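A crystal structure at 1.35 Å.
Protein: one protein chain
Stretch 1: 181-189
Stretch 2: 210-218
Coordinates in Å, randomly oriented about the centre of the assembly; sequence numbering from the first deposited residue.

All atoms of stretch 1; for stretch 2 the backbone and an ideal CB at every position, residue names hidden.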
ATOM      1  N   ALA A 181      -5.792  11.198   9.260  1.00 11.05           N
ATOM      2  CA  ALA A 181      -6.914  10.524   8.610  1.00 11.33           C
ATOM      3  C   ALA A 181      -6.796   9.010   8.739  1.00 10.69           C
ATOM      4  O   ALA A 181      -5.704   8.446   8.626  1.00 10.92           O
ATOM      5  CB  ALA A 181      -6.983  10.871   7.117  1.00 11.76           C
ATOM      6  N   GLY A 182      -7.939   8.349   8.931  1.00 10.72           N
ATOM      7  CA  GLY A 182      -7.988   6.899   8.914  1.00 10.68           C
ATOM      8  C   GLY A 182      -9.389   6.415   8.605  1.00  9.60           C
ATOM      9  O   GLY A 182     -10.326   7.205   8.466  1.00 10.48           O
ATOM     10  N   ILE A 183      -9.537   5.093   8.515  1.00  9.62           N
ATOM     11  CA  ILE A 183     -10.867   4.523   8.326  1.00  9.61           C
ATOM     12  C   ILE A 183     -11.472   3.919   9.591  1.00  9.74           C
ATOM     13  O   ILE A 183     -12.701   3.756   9.649  1.00 10.76           O
ATOM     14  CB  ILE A 183     -10.968   3.555   7.125  1.00 11.23           C
ATOM     15  CG1 ILE A 183     -10.036   2.344   7.292  1.00 11.12           C
ATOM     16  CG2 ILE A 183     -10.706   4.316   5.830  1.00 12.37           C
ATOM     17  CD1 ILE A 183     -10.264   1.264   6.238  1.00 11.82           C
ATOM     18  N   LEU A 184     -10.660   3.613  10.608  1.00  9.87           N
ATOM     19  CA  LEU A 184     -11.154   3.003  11.840  1.00  9.47           C
ATOM     20  C   LEU A 184     -10.396   3.593  13.019  1.00  9.99           C
ATOM     21  O   LEU A 184      -9.171   3.465  13.099  1.00 10.39           O
ATOM     22  CB  LEU A 184     -10.974   1.482  11.800  1.00 10.62           C
ATOM     23  CG  LEU A 184     -11.351   0.743  13.082  1.00 10.80           C
ATOM     24  CD1 LEU A 184     -12.822   0.915  13.419  1.00 12.04           C
ATOM     25  CD2 LEU A 184     -11.012  -0.716  12.942  1.00 13.16           C
ATOM     26  N   GLY A 185     -11.124   4.231  13.928  1.00  9.85           N
ATOM     27  CA  GLY A 185     -10.531   4.765  15.141  1.00 10.63           C
ATOM     28  C   GLY A 185     -11.101   4.044  16.339  1.00 11.18           C
ATOM     29  O   GLY A 185     -12.326   3.956  16.483  1.00 12.21           O
ATOM     30  N   LEU A 186     -10.242   3.485  17.190  1.00 10.32           N
ATOM     31  CA  LEU A 186     -10.710   2.788  18.388  1.00 11.04           C
ATOM     32  C   LEU A 186     -10.683   3.827  19.501  1.00 11.37           C
ATOM     33  O   LEU A 186      -9.682   4.001  20.201  1.00 11.09           O
ATOM     34  CB  LEU A 186      -9.833   1.579  18.680  1.00 12.03           C
ATOM     35  CG  LEU A 186      -9.721   0.580  17.514  1.00 12.93           C
ATOM     36  CD1 LEU A 186      -8.802  -0.571  17.860  1.00 14.57           C
ATOM     37  CD2 LEU A 186     -11.089   0.066  17.094  1.00 14.38           C
ATOM     38  N   THR A 187     -11.793   4.559  19.650  1.00 12.27           N
ATOM     39  CA  THR A 187     -11.738   5.784  20.449  1.00 12.70           C
ATOM     40  C   THR A 187     -11.499   5.502  21.923  1.00 12.96           C
ATOM     41  O   THR A 187     -10.957   6.358  22.626  1.00 13.36           O
ATOM     42  CB  THR A 187     -12.971   6.666  20.235  1.00 14.03           C
ATOM     43  OG1 THR A 187     -14.121   6.063  20.833  1.00 17.01           O
ATOM     44  CG2 THR A 187     -13.227   6.880  18.750  1.00 14.45           C
ATOM     45  N   PHE A 188     -11.869   4.312  22.402  1.00 13.20           N
ATOM     46  CA  PHE A 188     -11.630   3.985  23.804  1.00 14.46           C
ATOM     47  C   PHE A 188     -10.145   3.944  24.143  1.00 13.61           C
ATOM     48  O   PHE A 188      -9.789   4.049  25.321  1.00 15.20           O
ATOM     49  CB  PHE A 188     -12.332   2.671  24.191  1.00 15.45           C
ATOM     50  CG  PHE A 188     -11.830   1.458  23.454  1.00 16.46           C
ATOM     51  CD1 PHE A 188     -10.791   0.694  23.964  1.00 17.40           C
ATOM     52  CD2 PHE A 188     -12.421   1.060  22.262  1.00 16.92           C
ATOM     53  CE1 PHE A 188     -10.338  -0.438  23.280  1.00 18.92           C
ATOM     54  CE2 PHE A 188     -11.975  -0.065  21.579  1.00 18.27           C
ATOM     55  CZ  PHE A 188     -10.929  -0.811  22.091  1.00 18.71           C
ATOM     56  N   LEU A 189      -9.274   3.808  23.141  1.00 12.31           N
ATOM     57  CA  LEU A 189      -7.832   3.851  23.350  1.00 12.62           C
ATOM     58  C   LEU A 189      -7.266   5.267  23.338  1.00 12.77           C
ATOM     59  O   LEU A 189      -6.072   5.440  23.603  1.00 13.74           O
ATOM     60  CB  LEU A 189      -7.104   2.976  22.318  1.00 13.12           C
ATOM     61  CG  LEU A 189      -7.448   1.480  22.379  1.00 14.63           C
ATOM     62  CD1 LEU A 189      -6.762   0.732  21.245  1.00 14.09           C
ATOM     63  CD2 LEU A 189      -7.059   0.872  23.717  1.00 15.46           C
ATOM     64  N   UNK A 210     -11.439   9.586  11.666  1.00 10.10           N
ATOM     65  CA  UNK A 210     -11.496   8.170  11.327  1.00 10.12           C
ATOM     66  C   UNK A 210     -12.930   7.836  10.957  1.00 10.34           C
ATOM     67  O   UNK A 210     -13.838   8.013  11.774  1.00 11.35           O
ATOM     68  CB  UNK A 210     -11.003   7.295  12.481  1.00 10.12           C
ATOM     69  N   UNK A 211     -13.134   7.351   9.734  1.00 10.66           N
ATOM     70  CA  UNK A 211     -14.491   7.260   9.194  1.00 10.97           C
ATOM     71  C   UNK A 211     -15.419   6.447  10.093  1.00 10.45           C
ATOM     72  O   UNK A 211     -16.534   6.887  10.400  1.00 11.26           O
ATOM     73  CB  UNK A 211     -14.456   6.640   7.796  1.00 10.97           C
ATOM     74  N   UNK A 212     -14.995   5.251  10.508  1.00 10.06           N
ATOM     75  CA  UNK A 212     -15.799   4.509  11.473  1.00 10.92           C
ATOM     76  C   UNK A 212     -15.000   4.283  12.754  1.00 10.90           C
ATOM     77  O   UNK A 212     -13.859   4.758  12.886  1.00 10.82           O
ATOM     78  CB  UNK A 212     -16.256   3.173  10.883  1.00 10.92           C
ATOM     79  N   UNK A 213     -15.613   3.601  13.718  1.00 11.21           N
ATOM     80  CA  UNK A 213     -15.073   3.477  15.062  1.00 11.33           C
ATOM     81  C   UNK A 213     -15.357   2.070  15.563  1.00 11.78           C
ATOM     82  O   UNK A 213     -15.829   1.203  14.817  1.00 12.17           O
ATOM     83  CB  UNK A 213     -15.668   4.528  16.001  1.00 11.33           C
ATOM     84  N   UNK A 214     -15.095   1.858  16.856  1.00 12.03           N
ATOM     85  CA  UNK A 214     -15.232   0.531  17.447  1.00 13.02           C
ATOM     86  C   UNK A 214     -16.653  -0.025  17.375  1.00 13.02           C
ATOM     87  O   UNK A 214     -16.833  -1.241  17.517  1.00 14.29           O
ATOM     88  CB  UNK A 214     -14.779   0.574  18.908  1.00 13.02           C
ATOM     89  N   UNK A 215     -17.668   0.819  17.168  1.00 13.24           N
ATOM     90  CA  UNK A 215     -19.024   0.282  17.079  1.00 13.84           C
ATOM     91  C   UNK A 215     -19.223  -0.561  15.828  1.00 14.78           C
ATOM     92  O   UNK A 215     -20.194  -1.321  15.762  1.00 16.41           O
ATOM     93  CB  UNK A 215     -20.044   1.422  17.101  1.00 13.84           C
ATOM     94  N   UNK A 216     -18.337  -0.439  14.835  1.00 15.03           N
ATOM     95  CA  UNK A 216     -18.428  -1.283  13.646  1.00 15.94           C
ATOM     96  C   UNK A 216     -18.047  -2.726  13.952  1.00 17.22           C
ATOM     97  O   UNK A 216     -18.409  -3.633  13.193  1.00 18.68           O
ATOM     98  CB  UNK A 216     -17.531  -0.732  12.536  1.00 15.94           C
ATOM     99  N   UNK A 217     -17.336  -2.962  15.055  1.00 17.42           N
ATOM    100  CA  UNK A 217     -16.837  -4.293  15.410  1.00 19.91           C
ATOM    101  C   UNK A 217     -17.818  -5.015  16.340  1.00 20.39           C
ATOM    102  O   UNK A 217     -17.495  -5.439  17.450  1.00 21.37           O
ATOM    103  CB  UNK A 217     -15.463  -4.186  16.074  1.00 19.91           C
ATOM    104  N   UNK A 218     -19.035  -5.173  15.837  1.00 18.69           N
ATOM    105  CA  UNK A 218     -20.142  -5.737  16.590  1.00 19.66           C
ATOM    106  C   UNK A 218     -20.057  -7.261  16.616  1.00 20.18           C
ATOM    107  O   UNK A 218     -19.345  -7.886  15.829  1.00 19.59           O
ATOM    108  CB  UNK A 218     -21.477  -5.287  15.993  1.00 19.66           C
TER

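Position 210 pairs in parallel with G182, the CA atoms 4.4 Å apart, and its extended angles (phi/psi -121/121) suit a beta-branched residue. Its ideal CB lies 3.4 Å from G185 N and 3.8 Å from L184 C, on the face where G182 and G185 carry no side chain. A compact residue such as valine, threonine, serine or alanine would fit. It is T210. OG1 sits 3.3 Å from G185 N, at too poor an angle for a hydrogen bond, and fills the space a CB on G185 would need: an ideal one would fall 2.3 Å from T210 OG1, a clash.

At position 211 the chain turns (-56/-50), and its N donates to G182 O (3.1 Å). The CB points sideways, with I183 CG2 offering an apolar surface further out; leucine, isoleucine or methionine would suit. L211 places CD1 4.3 Å from I183 CG2.

Position 212 is fixed by its backbone: N to I183 O (2.9 Å) and G185 N to its O (3.0 Å). The CB shares the face of L184, whose CD1 is 4.8 Å away, so a small or medium apolar residue is expected. V212 brings CG2 to 4.2 Å from L184 CD1.

Position 213 has its CB 3.4 Å from G185 O, which alone decides little. The 3-10 segment that follows favours a side chain able to accept from its free amides: aspartate, asparagine, serine or threonine. D213 OD1 accepts from the backbone N of position 215 (3.1 Å), while a water donates to both D213 OD2 (2.9 Å) and T187 OG1 (3.2 Å).

Position 214 points toward stretch 1, its CB 3.9 Å from F188 CE2 and 4.1 Å from L186 CD2. Beyond lie T187 N, T187 OG1 and F188 N, potential donors calling for a long acceptor, glutamate or glutamine. E214 folds back (chi1 57°, chi2 -93°): OE1 accepts from T187 N (2.8 Å, 162°), OE2 from T187 OG1 (2.7 Å) and, weakly, from F188 N (3.2 Å).

Position 215 points away and tolerates many residues, polar ones especially; it is T215, whose OG1 donates to D213 OD1 (2.7 Å).

Position 216 points toward L184, with CD1 5.1 Å from its CB, which favours an aliphatic side chain. V216 CG1 reaches L184 CD1 at 4.0 Å.

Position 217 also points toward stretch 1, but no atom of stretch 1 lies within 5.5 Å of its CB, so contact needs a longer apolar chain. L217 CD1 meets L186 CD2 (4.2 Å) and L184 CD2 (4.5 Å).

Position 218, out of reach, is unconstrained here; it is S218.

Stretch 2, residues 210-218: TLVDETVLS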
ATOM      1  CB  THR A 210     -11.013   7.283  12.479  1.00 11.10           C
ATOM      2  OG1 THR A 210     -11.820   7.493  13.642  1.00 11.60           O
ATOM      3  CG2 THR A 210      -9.561   7.580  12.823  1.00 12.37           C
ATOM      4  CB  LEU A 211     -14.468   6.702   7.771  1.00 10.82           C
ATOM      5  CG  LEU A 211     -13.752   7.604   6.765  1.00 12.16           C
ATOM      6  CD1 LEU A 211     -13.944   7.061   5.343  1.00 13.26           C
ATOM      7  CD2 LEU A 211     -14.218   9.055   6.865  1.00 15.38           C
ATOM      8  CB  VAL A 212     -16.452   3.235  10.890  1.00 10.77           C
ATOM      9  CG1 VAL A 212     -17.431   3.619   9.780  1.00 11.89           C
ATOM     10  CG2 VAL A 212     -15.409   2.257  10.380  1.00 13.03           C
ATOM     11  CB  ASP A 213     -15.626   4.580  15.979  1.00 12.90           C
ATOM     12  CG  ASP A 213     -17.130   4.489  16.178  1.00 14.76           C
ATOM     13  OD1 ASP A 213     -17.741   3.502  15.710  1.00 13.92           O
ATOM     14  OD2 ASP A 213     -17.698   5.401  16.821  1.00 18.23           O
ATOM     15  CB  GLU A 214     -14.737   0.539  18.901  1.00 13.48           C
ATOM     16  CG  GLU A 214     -15.427   1.544  19.821  1.00 14.63           C
ATOM     17  CD  GLU A 214     -14.693   2.876  19.909  1.00 14.52           C
ATOM     18  OE1 GLU A 214     -14.224   3.365  18.866  1.00 14.04           O
ATOM     19  OE2 GLU A 214     -14.575   3.447  21.025  1.00 16.47           O
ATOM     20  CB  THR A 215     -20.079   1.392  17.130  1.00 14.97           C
ATOM     21  OG1 THR A 215     -20.034   2.169  15.929  1.00 15.81           O
ATOM     22  CG2 THR A 215     -19.873   2.288  18.334  1.00 16.84           C
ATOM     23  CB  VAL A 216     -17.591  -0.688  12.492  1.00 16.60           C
ATOM     24  CG1 VAL A 216     -16.128  -1.110  12.595  1.00 16.15           C
ATOM     25  CG2 VAL A 216     -18.172  -1.070  11.143  1.00 18.61           C
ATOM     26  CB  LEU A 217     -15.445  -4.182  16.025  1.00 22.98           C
ATOM     27  CG  LEU A 217     -14.417  -3.429  15.175  1.00 25.02           C
ATOM     28  CD1 LEU A 217     -13.061  -3.395  15.863  1.00 26.60           C
ATOM     29  CD2 LEU A 217     -14.292  -4.037  13.786  1.00 25.65           C
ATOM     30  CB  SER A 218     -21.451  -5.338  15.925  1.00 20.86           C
ATOM     31  OG  SER A 218     -21.444  -5.773  14.574  1.00 21.97           O
TER
HETATM   32  O   HOH W   1     -16.871   6.502  19.330  1.00 28.19           O
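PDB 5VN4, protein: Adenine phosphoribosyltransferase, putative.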